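Local coordinates for protein alkaline phosphatase D (Bacillus subtilis, PDB 2YEQ) that hydrolyses phosphate esters, acting as a secreted phosphodiesterase and alkaline phosphatase whose active site holds iron and calcium, at residues V87-F92 with S99-T104. Residues are numbered along the deposited sequence; the frame is centred on the assembly and turned at random.
Sequences VYYYRF and SPVGKT. With PE5 (3,6,9,12,15,18,21,24-octaoxahexacosan-1-ol), chain P; PE5 (3,6,9,12,15,18,21,24-octaoxahexacosan-1-ol), chain B.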
loop_
_atom_site.group_PDB
_atom_site.type_symbol
_atom_site.label_atom_id
_atom_site.label_comp_id
_atom_site.label_asym_id
_atom_site.label_seq_id
_atom_site.Cartn_x
_atom_site.Cartn_y
_atom_site.Cartn_z
ATOM N N VAL A 87 -7.035 -19.230 -12.575
ATOM C CA VAL A 87 -6.864 -19.446 -11.150
ATOM C C VAL A 87 -6.020 -20.668 -10.927
ATOM O O VAL A 87 -6.246 -21.704 -11.576
ATOM C CB VAL A 87 -8.210 -19.651 -10.449
ATOM C CG1 VAL A 87 -8.034 -20.072 -8.974
ATOM C CG2 VAL A 87 -9.046 -18.384 -10.569
ATOM N N TYR A 88 -5.039 -20.565 -10.022
ATOM C CA TYR A 88 -4.250 -21.732 -9.624
ATOM C C TYR A 88 -4.171 -21.824 -8.124
ATOM O O TYR A 88 -4.430 -20.841 -7.413
ATOM C CB TYR A 88 -2.851 -21.652 -10.185
ATOM C CG TYR A 88 -2.750 -21.748 -11.691
ATOM C CD1 TYR A 88 -2.647 -22.995 -12.327
ATOM C CD2 TYR A 88 -2.702 -20.613 -12.480
ATOM C CE1 TYR A 88 -2.517 -23.103 -13.685
ATOM C CE2 TYR A 88 -2.558 -20.710 -13.869
ATOM C CZ TYR A 88 -2.470 -21.960 -14.461
ATOM O OH TYR A 88 -2.316 -22.057 -15.825
ATOM N N TYR A 89 -3.815 -23.017 -7.652
ATOM C CA TYR A 89 -3.527 -23.260 -6.254
ATOM C C TYR A 89 -2.057 -23.608 -6.135
ATOM O O TYR A 89 -1.456 -24.150 -7.091
ATOM C CB TYR A 89 -4.410 -24.377 -5.709
ATOM C CG TYR A 89 -5.861 -24.000 -5.794
ATOM C CD1 TYR A 89 -6.591 -24.250 -6.957
ATOM C CD2 TYR A 89 -6.486 -23.340 -4.746
ATOM C CE1 TYR A 89 -7.921 -23.872 -7.060
ATOM C CE2 TYR A 89 -7.819 -22.950 -4.831
ATOM C CZ TYR A 89 -8.532 -23.222 -5.997
ATOM O OH TYR A 89 -9.855 -22.850 -6.116
ATOM N N TYR A 90 -1.474 -23.284 -4.982
ATOM C CA TYR A 90 -0.066 -23.548 -4.757
ATOM C C TYR A 90 0.183 -23.927 -3.314
ATOM O O TYR A 90 -0.588 -23.571 -2.422
ATOM C CB TYR A 90 0.792 -22.339 -5.197
ATOM C CG TYR A 90 0.565 -21.093 -4.362
ATOM C CD1 TYR A 90 -0.449 -20.203 -4.678
ATOM C CD2 TYR A 90 1.382 -20.804 -3.260
ATOM C CE1 TYR A 90 -0.664 -19.080 -3.916
ATOM C CE2 TYR A 90 1.173 -19.677 -2.497
ATOM C CZ TYR A 90 0.163 -18.818 -2.818
ATOM O OH TYR A 90 -0.076 -17.718 -2.051
ATOM N N ARG A 91 1.273 -24.661 -3.085
ATOM C CA ARG A 91 1.703 -24.992 -1.727
ATOM C C ARG A 91 3.164 -25.375 -1.721
ATOM O O ARG A 91 3.746 -25.674 -2.768
ATOM C CB ARG A 91 0.865 -26.133 -1.140
ATOM C CG ARG A 91 1.164 -27.433 -1.796
ATOM C CD ARG A 91 0.410 -28.592 -1.160
ATOM N NE ARG A 91 0.584 -29.773 -1.997
ATOM C CZ ARG A 91 -0.060 -30.919 -1.823
ATOM N NH1 ARG A 91 -0.953 -31.048 -0.847
ATOM N NH2 ARG A 91 0.178 -31.930 -2.650
ATOM N N PHE A 92 3.737 -25.353 -0.526
ATOM C CA PHE A 92 5.132 -25.681 -0.320
ATOM C C PHE A 92 5.232 -26.881 0.605
ATOM O O PHE A 92 4.354 -27.110 1.434
ATOM C CB PHE A 92 5.869 -24.511 0.345
ATOM C CG PHE A 92 5.863 -23.241 -0.454
ATOM C CD1 PHE A 92 6.867 -22.982 -1.377
ATOM C CD2 PHE A 92 4.870 -22.299 -0.271
ATOM C CE1 PHE A 92 6.881 -21.799 -2.091
ATOM C CE2 PHE A 92 4.870 -21.098 -1.004
ATOM C CZ PHE A 92 5.880 -20.860 -1.908
ATOM N N SER A 99 2.845 -26.435 3.831
ATOM C CA SER A 99 2.312 -25.085 4.016
ATOM C C SER A 99 0.793 -25.070 3.871
ATOM O O SER A 99 0.198 -25.990 3.292
ATOM C CB SER A 99 2.925 -24.127 2.985
ATOM O OG SER A 99 2.377 -24.306 1.673
ATOM N N PRO A 100 0.145 -24.027 4.379
ATOM C CA PRO A 100 -1.197 -23.740 3.887
ATOM C C PRO A 100 -1.241 -23.672 2.355
ATOM O O PRO A 100 -0.242 -23.370 1.693
ATOM C CB PRO A 100 -1.510 -22.370 4.483
ATOM C CG PRO A 100 -0.539 -22.180 5.587
ATOM C CD PRO A 100 0.666 -22.922 5.200
ATOM N N VAL A 101 -2.411 -23.954 1.803
ATOM C CA VAL A 101 -2.618 -23.874 0.372
ATOM C C VAL A 101 -2.963 -22.419 0.026
ATOM O O VAL A 101 -3.753 -21.776 0.691
ATOM C CB VAL A 101 -3.752 -24.808 -0.091
ATOM C CG1 VAL A 101 -4.069 -24.568 -1.575
ATOM C CG2 VAL A 101 -3.381 -26.295 0.189
ATOM N N GLY A 102 -2.341 -21.906 -1.013
ATOM C CA GLY A 102 -2.630 -20.575 -1.472
ATOM C C GLY A 102 -3.401 -20.633 -2.777
ATOM O O GLY A 102 -3.353 -21.630 -3.527
ATOM N N LYS A 103 -4.116 -19.544 -3.046
ATOM C CA LYS A 103 -4.801 -19.354 -4.304
ATOM C C LYS A 103 -4.291 -18.115 -5.027
ATOM O O LYS A 103 -4.098 -17.053 -4.421
ATOM C CB LYS A 103 -6.283 -19.207 -4.019
ATOM C CG LYS A 103 -7.197 -19.175 -5.207
ATOM C CD LYS A 103 -8.640 -19.197 -4.639
ATOM C CE LYS A 103 -9.729 -19.088 -5.680
ATOM N NZ LYS A 103 -11.050 -18.899 -4.969
ATOM N N THR A 104 -4.111 -18.241 -6.323
ATOM C CA THR A 104 -3.616 -17.147 -7.118
ATOM C C THR A 104 -4.248 -17.107 -8.508
ATOM O O THR A 104 -5.071 -17.958 -8.852
ATOM C CB THR A 104 -2.087 -17.221 -7.237
ATOM O OG1 THR A 104 -1.611 -15.969 -7.726
ATOM C CG2 THR A 104 -1.623 -18.362 -8.160
HETATM C C50 PE5 P . -1.696 -34.829 -2.126
HETATM O O1 PE5 P . -2.254 -33.968 -1.131
HETATM C C1 PE5 P . -3.369 -33.193 -1.599
HETATM C C2 PE5 P . -3.985 -32.381 -0.456
HETATM O O2 PE5 P . -3.985 -30.974 -0.756
HETATM C C3 PE5 P . -4.547 -30.119 0.264
HETATM C C4 PE5 P . -3.515 -29.650 1.309
HETATM O O3 PE5 P . -2.166 -29.601 0.834
HETATM C C50 PE5 B . -13.001 -22.421 -4.969
HETATM O O1 PE5 B . -11.946 -21.913 -4.141
HETATM C C1 PE5 B . -12.346 -21.857 -2.768
HETATM C C2 PE5 B . -11.247 -21.261 -1.894
HETATM O O2 PE5 B . -11.029 -19.896 -2.269
HETATM C C3 PE5 B . -10.898 -18.990 -1.173
HETATM C C4 PE5 B . -10.617 -17.615 -1.721
HETATM O O HOH W 1 -2.121 -16.015 -2.928
#
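Tyr-90 lays its ring over Gly-102, whose CA sits 3.7 Å from the ring centroid and 22° off the ring normal, a CH-pi contact displaced toward the rim. Its chi1 of 66° sets CG between the backbone N and the carbonyl carbon, and the end of the side chain comes nearer the partner strand. A CB on Gly-102 would collide with Tyr-90 CZ, so glycine fits this close approach. At the ring edge, a water 2.8 Å from Tyr-90 OH donates to Lys-103 O. An alanine in place of Tyr-90 would probably uncover the Gly-102 backbone and leave this water without its hydroxyl partner. Paired bonds join Tyr-90 to Gly-102 and Tyr-88 to Thr-104; the straightest, Gly-102 N to Tyr-90 O, reaches 173°. The two strands, consecutive in the chain, form an antiparallel beta hairpin, with 97-105 at the edge of a four-stranded sheet in the N-terminal domain. Towards its turn Ser-99 OG replaces a backbone carbonyl, accepting from Phe-92 N at 2.8 Å while donating to Pro-100 O. On the other face, the extended Lys-103 chain runs alongside the Tyr-89 ring, CG lying 3.8 Å from Tyr-89 CE2, and its NZ binds a polyether fragment. Farther out, Val-13, Ser-15 and Leu-25 pack on Tyr-90, while Thr-104 OG1 bonds to Ser-15 and Arg-91 forms a salt bridge with Glu-49 on the adjoining strand 44-51.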